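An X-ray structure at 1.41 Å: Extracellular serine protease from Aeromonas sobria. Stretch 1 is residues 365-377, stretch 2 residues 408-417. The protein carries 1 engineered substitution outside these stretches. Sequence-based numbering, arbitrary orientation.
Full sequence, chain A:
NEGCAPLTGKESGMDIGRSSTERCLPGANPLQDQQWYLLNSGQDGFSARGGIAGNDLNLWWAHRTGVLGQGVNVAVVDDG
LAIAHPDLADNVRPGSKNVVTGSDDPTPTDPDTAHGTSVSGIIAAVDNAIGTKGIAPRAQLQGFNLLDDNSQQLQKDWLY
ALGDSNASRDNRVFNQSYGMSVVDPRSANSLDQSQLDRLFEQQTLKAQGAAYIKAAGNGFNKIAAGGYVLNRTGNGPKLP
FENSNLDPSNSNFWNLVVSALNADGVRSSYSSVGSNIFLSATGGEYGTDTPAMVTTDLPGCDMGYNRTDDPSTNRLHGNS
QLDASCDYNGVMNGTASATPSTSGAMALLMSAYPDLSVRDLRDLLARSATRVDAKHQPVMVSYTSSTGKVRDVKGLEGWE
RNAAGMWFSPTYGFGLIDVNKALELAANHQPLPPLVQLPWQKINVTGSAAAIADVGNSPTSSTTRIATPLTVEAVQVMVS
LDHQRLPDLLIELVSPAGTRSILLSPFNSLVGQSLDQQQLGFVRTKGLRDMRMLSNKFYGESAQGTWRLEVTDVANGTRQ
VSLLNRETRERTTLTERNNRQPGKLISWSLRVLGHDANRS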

ATOM      1  N   LEU A 365      12.518   8.851   9.953  1.00 11.06           N
ATOM      2  CA  LEU A 365      12.625   8.440   8.558  1.00 11.40           C
ATOM      3  C   LEU A 365      12.319   9.582   7.598  1.00 11.53           C
ATOM      4  O   LEU A 365      13.021   9.772   6.601  1.00 11.71           O
ATOM      5  CB  LEU A 365      11.709   7.243   8.294  1.00 11.09           C
ATOM      6  CG  LEU A 365      12.206   5.909   8.861  1.00 11.70           C
ATOM      7  CD1 LEU A 365      11.082   4.893   8.954  1.00 12.35           C
ATOM      8  CD2 LEU A 365      13.368   5.365   8.040  1.00 12.78           C
ATOM      9  N   ALA A 366      11.258  10.335   7.886  1.00 11.45           N
ATOM     10  CA  ALA A 366      10.886  11.466   7.029  1.00 12.00           C
ATOM     11  C   ALA A 366      11.968  12.542   6.997  1.00 12.50           C
ATOM     12  O   ALA A 366      12.329  13.016   5.925  1.00 13.42           O
ATOM     13  CB  ALA A 366       9.556  12.054   7.437  1.00 12.28           C
ATOM     14  N   ARG A 367      12.502  12.894   8.165  1.00 12.37           N
ATOM     15  CA  ARG A 367      13.432  14.020   8.247  1.00 12.95           C
ATOM     16  C   ARG A 367      14.831  13.660   7.770  1.00 13.21           C
ATOM     17  O   ARG A 367      15.646  14.543   7.523  1.00 15.48           O
ATOM     18  CB  ARG A 367      13.484  14.588   9.662  1.00 13.58           C
ATOM     19  CG  ARG A 367      12.184  15.260  10.068  1.00 14.52           C
ATOM     20  CD  ARG A 367      12.318  15.829  11.469  1.00 19.16           C
ATOM     21  NE  ARG A 367      11.040  16.055  12.146  1.00 23.86           N
ATOM     22  CZ  ARG A 367      10.212  17.071  11.906  1.00 24.39           C
ATOM     23  NH1 ARG A 367      10.491  17.974  10.971  1.00 25.48           N
ATOM     24  NH2 ARG A 367       9.085  17.173  12.604  1.00 22.27           N
ATOM     25  N   SER A 368      15.107  12.364   7.646  1.00 13.04           N
ATOM     26  CA  SER A 368      16.419  11.909   7.186  1.00 12.41           C
ATOM     27  C   SER A 368      16.431  11.412   5.734  1.00 12.18           C
ATOM     28  O   SER A 368      17.488  11.078   5.206  1.00 12.69           O
ATOM     29  CB  SER A 368      16.948  10.813   8.109  1.00 12.37           C
ATOM     30  OG  SER A 368      16.122   9.660   8.070  1.00 12.24           O
ATOM     31  N   ALA A 369      15.262  11.331   5.107  1.00 11.49           N
ATOM     32  CA  ALA A 369      15.158  10.768   3.756  1.00 11.59           C
ATOM     33  C   ALA A 369      15.876  11.616   2.703  1.00 11.76           C
ATOM     34  O   ALA A 369      15.997  12.838   2.836  1.00 12.91           O
ATOM     35  CB  ALA A 369      13.694  10.549   3.394  1.00 11.28           C
ATOM     36  N   THR A 370      16.367  10.945   1.666  1.00 11.58           N
ATOM     37  CA  THR A 370      17.171  11.572   0.610  1.00 11.45           C
ATOM     38  C   THR A 370      16.273  12.073  -0.510  1.00 11.31           C
ATOM     39  O   THR A 370      15.398  11.340  -1.003  1.00 11.28           O
ATOM     40  CB  THR A 370      18.197  10.558   0.051  1.00 11.75           C
ATOM     41  OG1 THR A 370      18.964  10.007   1.126  1.00 12.35           O
ATOM     42  CG2 THR A 370      19.132  11.194  -0.983  1.00 12.29           C
ATOM     43  N   ARG A 371      16.494  13.322  -0.908  1.00 11.36           N
ATOM     44  CA  ARG A 371      15.731  13.925  -2.001  1.00 12.11           C
ATOM     45  C   ARG A 371      16.279  13.483  -3.365  1.00 12.43           C
ATOM     46  O   ARG A 371      16.913  14.253  -4.092  1.00 13.35           O
ATOM     47  CB  ARG A 371      15.714  15.451  -1.849  1.00 12.67           C
ATOM     48  CG  ARG A 371      14.657  16.161  -2.708  1.00 15.49           C
ATOM     49  CD  ARG A 371      14.295  17.574  -2.221  1.00 20.48           C
ATOM     50  NE  ARG A 371      15.438  18.347  -1.726  1.00 25.05           N
ATOM     51  CZ  ARG A 371      16.049  19.330  -2.385  1.00 27.68           C
ATOM     52  NH1 ARG A 371      15.639  19.701  -3.592  1.00 29.83           N
ATOM     53  NH2 ARG A 371      17.081  19.948  -1.827  1.00 29.71           N
ATOM     54  N   VAL A 372      16.040  12.218  -3.700  1.00 12.08           N
ATOM     55  CA  VAL A 372      16.472  11.667  -4.979  1.00 12.62           C
ATOM     56  C   VAL A 372      15.701  12.311  -6.122  1.00 12.02           C
ATOM     57  O   VAL A 372      14.594  12.835  -5.926  1.00 12.33           O
ATOM     58  CB  VAL A 372      16.263  10.144  -5.028  1.00 13.15           C
ATOM     59  CG1 VAL A 372      17.269   9.437  -4.134  1.00 13.85           C
ATOM     60  CG2 VAL A 372      14.823   9.781  -4.657  1.00 13.70           C
ATOM     61  N   ASP A 373      16.278  12.283  -7.323  1.00 11.57           N
ATOM     62  CA  ASP A 373      15.595  12.749  -8.521  1.00 11.93           C
ATOM     63  C   ASP A 373      15.057  14.163  -8.284  1.00 11.71           C
ATOM     64  O   ASP A 373      13.884  14.459  -8.540  1.00 12.25           O
ATOM     65  CB  ASP A 373      14.470  11.777  -8.889  1.00 11.37           C
ATOM     66  CG  ASP A 373      13.931  11.987 -10.293  1.00 12.54           C
ATOM     67  OD1 ASP A 373      14.566  12.691 -11.107  1.00 14.55           O
ATOM     68  OD2 ASP A 373      12.854  11.428 -10.577  1.00 13.26           O
ATOM     69  N   ALA A 374      15.945  15.040  -7.825  1.00 12.44           N
ATOM     70  CA  ALA A 374      15.546  16.327  -7.257  1.00 13.45           C
ATOM     71  C   ALA A 374      14.888  17.262  -8.255  1.00 13.89           C
ATOM     72  O   ALA A 374      14.134  18.154  -7.868  1.00 14.73           O
ATOM     73  CB  ALA A 374      16.756  17.015  -6.633  1.00 13.99           C
ATOM     74  N   LYS A 375      15.174  17.065  -9.534  1.00 14.38           N
ATOM     75  CA  LYS A 375      14.721  17.999 -10.554  1.00 14.97           C
ATOM     76  C   LYS A 375      13.542  17.483 -11.373  1.00 14.58           C
ATOM     77  O   LYS A 375      13.132  18.138 -12.325  1.00 15.46           O
ATOM     78  CB  LYS A 375      15.871  18.365 -11.501  1.00 15.50           C
ATOM     79  CG  LYS A 375      17.115  18.939 -10.838  1.00 19.19           C
ATOM     80  CD  LYS A 375      18.329  18.773 -11.759  1.00 23.74           C
ATOM     81  CE  LYS A 375      18.799  17.316 -11.857  1.00 26.11           C
ATOM     82  NZ  LYS A 375      19.922  17.151 -12.816  1.00 28.53           N
ATOM     83  N   HIS A 376      12.994  16.314 -11.038  1.00 14.17           N
ATOM     84  CA  HIS A 376      11.915  15.778 -11.875  1.00 14.01           C
ATOM     85  C   HIS A 376      10.758  16.775 -11.952  1.00 14.39           C
ATOM     86  O   HIS A 376      10.415  17.430 -10.971  1.00 15.09           O
ATOM     87  CB  HIS A 376      11.484  14.364 -11.457  1.00 13.60           C
ATOM     88  CG  HIS A 376      10.612  14.307 -10.239  1.00 11.85           C
ATOM     89  ND1 HIS A 376      11.113  14.374  -8.955  1.00 11.21           N
ATOM     90  CD2 HIS A 376       9.272  14.149 -10.110  1.00 11.65           C
ATOM     91  CE1 HIS A 376      10.118  14.283  -8.089  1.00 11.97           C
ATOM     92  NE2 HIS A 376       8.991  14.138  -8.763  1.00 12.05           N
ATOM     93  N   GLN A 377      10.180  16.889 -13.134  1.00 14.78           N
ATOM     94  CA  GLN A 377       9.248  17.965 -13.431  1.00 14.81           C
ATOM     95  C   GLN A 377       7.829  17.600 -13.048  1.00 14.23           C
ATOM     96  O   GLN A 377       7.463  16.424 -13.087  1.00 14.57           O
ATOM     97  CB  GLN A 377       9.283  18.280 -14.934  1.00 15.44           C
ATOM     98  CG  GLN A 377      10.605  18.857 -15.441  1.00 18.17           C
ATOM     99  CD  GLN A 377      10.867  20.278 -14.971  1.00 21.06           C
ATOM    100  OE1 GLN A 377       9.939  21.060 -14.739  1.00 23.42           O
ATOM    101  NE2 GLN A 377      12.143  20.621 -14.824  1.00 23.43           N
ATOM    102  N   PHE A 408       8.663  17.280  -0.049  1.00  9.85           N
ATOM    103  CA  PHE A 408       7.751  16.166  -0.300  1.00  9.41           C
ATOM    104  C   PHE A 408       7.429  16.078  -1.781  1.00  9.84           C
ATOM    105  O   PHE A 408       7.301  17.102  -2.453  1.00 11.01           O
ATOM    106  CB  PHE A 408       6.447  16.349   0.496  1.00  9.90           C
ATOM    107  CG  PHE A 408       5.482  15.205   0.333  1.00  9.92           C
ATOM    108  CD1 PHE A 408       5.629  14.054   1.105  1.00  9.83           C
ATOM    109  CD2 PHE A 408       4.443  15.261  -0.598  1.00 10.34           C
ATOM    110  CE1 PHE A 408       4.764  12.969   0.952  1.00 10.90           C
ATOM    111  CE2 PHE A 408       3.563  14.176  -0.760  1.00 10.60           C
ATOM    112  CZ  PHE A 408       3.732  13.026   0.020  1.00 10.71           C
ATOM    113  N   SER A 409       7.288  14.849  -2.274  1.00  9.78           N
ATOM    114  CA  SER A 409       6.767  14.625  -3.620  1.00  9.49           C
ATOM    115  C   SER A 409       5.810  13.429  -3.593  1.00  9.29           C
ATOM    116  O   SER A 409       5.991  12.508  -2.797  1.00  9.71           O
ATOM    117  CB  SER A 409       7.907  14.395  -4.612  1.00 10.20           C
ATOM    118  OG  SER A 409       8.629  13.210  -4.300  1.00 11.23           O
ATOM    119  N   PRO A 410       4.784  13.432  -4.459  1.00  8.83           N
ATOM    120  CA  PRO A 410       3.919  12.254  -4.503  1.00  8.99           C
ATOM    121  C   PRO A 410       4.646  11.017  -5.044  1.00  9.15           C
ATOM    122  O   PRO A 410       4.224   9.896  -4.773  1.00  9.42           O
ATOM    123  CB  PRO A 410       2.783  12.681  -5.446  1.00  9.05           C
ATOM    124  CG  PRO A 410       3.381  13.773  -6.270  1.00  9.64           C
ATOM    125  CD  PRO A 410       4.285  14.504  -5.347  1.00  9.29           C
ATOM    126  N   THR A 411       5.731  11.212  -5.794  1.00  9.46           N
ATOM    127  CA  THR A 411       6.487  10.072  -6.304  1.00 10.12           C
ATOM    128  C   THR A 411       7.321   9.391  -5.211  1.00  9.94           C
ATOM    129  O   THR A 411       7.314   8.158  -5.102  1.00 10.28           O
ATOM    130  CB  THR A 411       7.365  10.481  -7.502  1.00  9.32           C
ATOM    131  OG1 THR A 411       6.516  10.930  -8.559  1.00 10.93           O
ATOM    132  CG2 THR A 411       8.198   9.308  -7.988  1.00 10.43           C
ATOM    133  N   TYR A 412       8.041  10.185  -4.425  1.00  9.61           N
ATOM    134  CA  TYR A 412       9.020   9.655  -3.478  1.00  9.38           C
ATOM    135  C   TYR A 412       8.636   9.857  -2.013  1.00  9.21           C
ATOM    136  O   TYR A 412       9.401   9.493  -1.121  1.00 10.16           O
ATOM    137  CB  TYR A 412      10.401  10.279  -3.761  1.00  9.78           C
ATOM    138  CG  TYR A 412      10.860  10.075  -5.181  1.00  9.84           C
ATOM    139  CD1 TYR A 412      11.290   8.824  -5.613  1.00  9.88           C
ATOM    140  CD2 TYR A 412      10.845  11.121  -6.092  1.00 11.16           C
ATOM    141  CE1 TYR A 412      11.693   8.621  -6.913  1.00 11.34           C
ATOM    142  CE2 TYR A 412      11.247  10.931  -7.400  1.00 11.45           C
ATOM    143  CZ  TYR A 412      11.672   9.670  -7.801  1.00 10.19           C
ATOM    144  OH  TYR A 412      12.081   9.452  -9.096  1.00 11.14           O
ATOM    145  N   GLY A 413       7.463  10.443  -1.765  1.00  9.13           N
ATOM    146  CA  GLY A 413       7.108  10.842  -0.407  1.00  8.92           C
ATOM    147  C   GLY A 413       8.133  11.849   0.104  1.00  8.83           C
ATOM    148  O   GLY A 413       8.500  12.804  -0.595  1.00  9.92           O
ATOM    149  N   PHE A 414       8.600  11.629   1.330  1.00  9.32           N
ATOM    150  CA  PHE A 414       9.651  12.459   1.907  1.00  9.59           C
ATOM    151  C   PHE A 414      11.034  12.137   1.338  1.00  9.76           C
ATOM    152  O   PHE A 414      11.992  12.880   1.569  1.00 10.66           O
ATOM    153  CB  PHE A 414       9.625  12.369   3.438  1.00 10.27           C
ATOM    154  CG  PHE A 414       8.374  12.944   4.025  1.00 10.25           C
ATOM    155  CD1 PHE A 414       7.370  12.115   4.525  1.00 11.06           C
ATOM    156  CD2 PHE A 414       8.162  14.321   4.004  1.00 10.65           C
ATOM    157  CE1 PHE A 414       6.189  12.658   5.029  1.00 11.47           C
ATOM    158  CE2 PHE A 414       6.986  14.870   4.494  1.00 12.08           C
ATOM    159  CZ  PHE A 414       6.001  14.041   5.006  1.00 11.99           C
ATOM    160  N   GLY A 415      11.122  11.053   0.569  1.00  9.79           N
ATOM    161  CA  GLY A 415      12.359  10.685  -0.098  1.00  9.69           C
ATOM    162  C   GLY A 415      12.754   9.238   0.090  1.00  9.50           C
ATOM    163  O   GLY A 415      12.016   8.432   0.672  1.00  9.53           O
ATOM    164  N   LEU A 416      13.942   8.913  -0.412  1.00  8.82           N
ATOM    165  CA  LEU A 416      14.483   7.572  -0.276  1.00  9.38           C
ATOM    166  C   LEU A 416      15.035   7.349   1.129  1.00  9.26           C
ATOM    167  O   LEU A 416      15.798   8.161   1.648  1.00 10.40           O
ATOM    168  CB  LEU A 416      15.577   7.347  -1.319  1.00  9.41           C
ATOM    169  CG  LEU A 416      16.439   6.089  -1.219  1.00  9.55           C
ATOM    170  CD1 LEU A 416      15.602   4.833  -1.381  1.00 10.07           C
ATOM    171  CD2 LEU A 416      17.573   6.131  -2.233  1.00 12.14           C
ATOM    172  N   ILE A 417      14.653   6.232   1.733  1.00  9.14           N
ATOM    173  CA  ILE A 417      15.150   5.865   3.059  1.00  9.63           C
ATOM    174  C   ILE A 417      16.671   6.004   3.162  1.00  9.61           C
ATOM    175  O   ILE A 417      17.410   5.554   2.280  1.00 10.36           O
ATOM    176  CB  ILE A 417      14.736   4.436   3.401  1.00  9.70           C
ATOM    177  CG1 ILE A 417      13.215   4.374   3.585  1.00 10.96           C
ATOM    178  CG2 ILE A 417      15.463   3.940   4.651  1.00 11.67           C
ATOM    179  CD1 ILE A 417      12.671   2.972   3.821  1.00 12.83           C
TER
HETATM  180  O   HOH W   1      14.266  14.236   1.091  1.00 19.84           O
HETATM  181  O   HOH W   2       6.490  13.505  -7.722  1.00 11.65           O

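The two stretches bury 641 Å² between them, through a single backbone bridge flanked by aromatic and aliphatic packing. Phe408 takes no part in the contact, its CB directed away from stretch 1, and the interface opens at Ser409. Ser409 CB lies 4.1 Å from His376 CE1, at the edge of the imidazole and near its plane. The hydroxyl is used locally, as Ser409 OG accepts a hydrogen bond from Tyr412 N (3.1 Å) and so helps to position the tyrosine. Thr411 reaches His376 through water 2, which lies 2.7 Å from Thr411 OG1 and 2.8 Å from His376 NE2; with these two atoms 4.1 Å apart, the water completes a polar link that the side chains do not make directly.

Tyr412 is the most extensively covered residue of the contact. Its chi1 of -56° (m) brings the ring into contact with three residues of stretch 1. Val372 CG2 sits over one face, 4.0 Å from the ring centroid, while the ring edge meets the face of His376 in an offset edge-to-face pair, with centroids 5.3 Å apart and planes at 83°. At the tip, Tyr412 OH donates a short hydrogen bond of 2.6 Å to Asp373 OD2, so a largely apolar ring ends in a polar anchor. Asp373 also orients the histidine: its carbonyl O accepts a hydrogen bond from His376 ND1 (2.8 Å) within the type I turn from Asp373 to His376.

A type II' turn from Tyr412 to Gly415 then redirects the chain. Gly413, at its second position, has a positive phi that favours glycine. Phe414 offers one ring face to Ala366, whose CB stands 4.0 Å from the centroid; the small methyl fits closely over the ring. Water 1 lies 2.8 Å from Ala369 O and 2.7 Å from Phe414 O, linking the two backbones beside the bridge.

Gly415 passes close to stretch 1, with its CA 3.2 Å from Thr370 O. A CB here would lie 2.4 Å from that oxygen, a clash, and the backbone angles independently call for glycine. This close approach leads into the antiparallel bridge, in which Thr370 N donates to Leu416 O (2.8 Å, 175°) and Leu416 N to Thr370 O (2.9 Å, 153°). Leu416 adds apolar packing, its CD2 3.8 Å from Val372 CG1, so that Val372 packs against both Leu416 and Tyr412. Finally, although the CB of Ile417 points away, its CG2 comes within 4.2 Å of Leu365 CD2, extending the buried aliphatic surface to the helix.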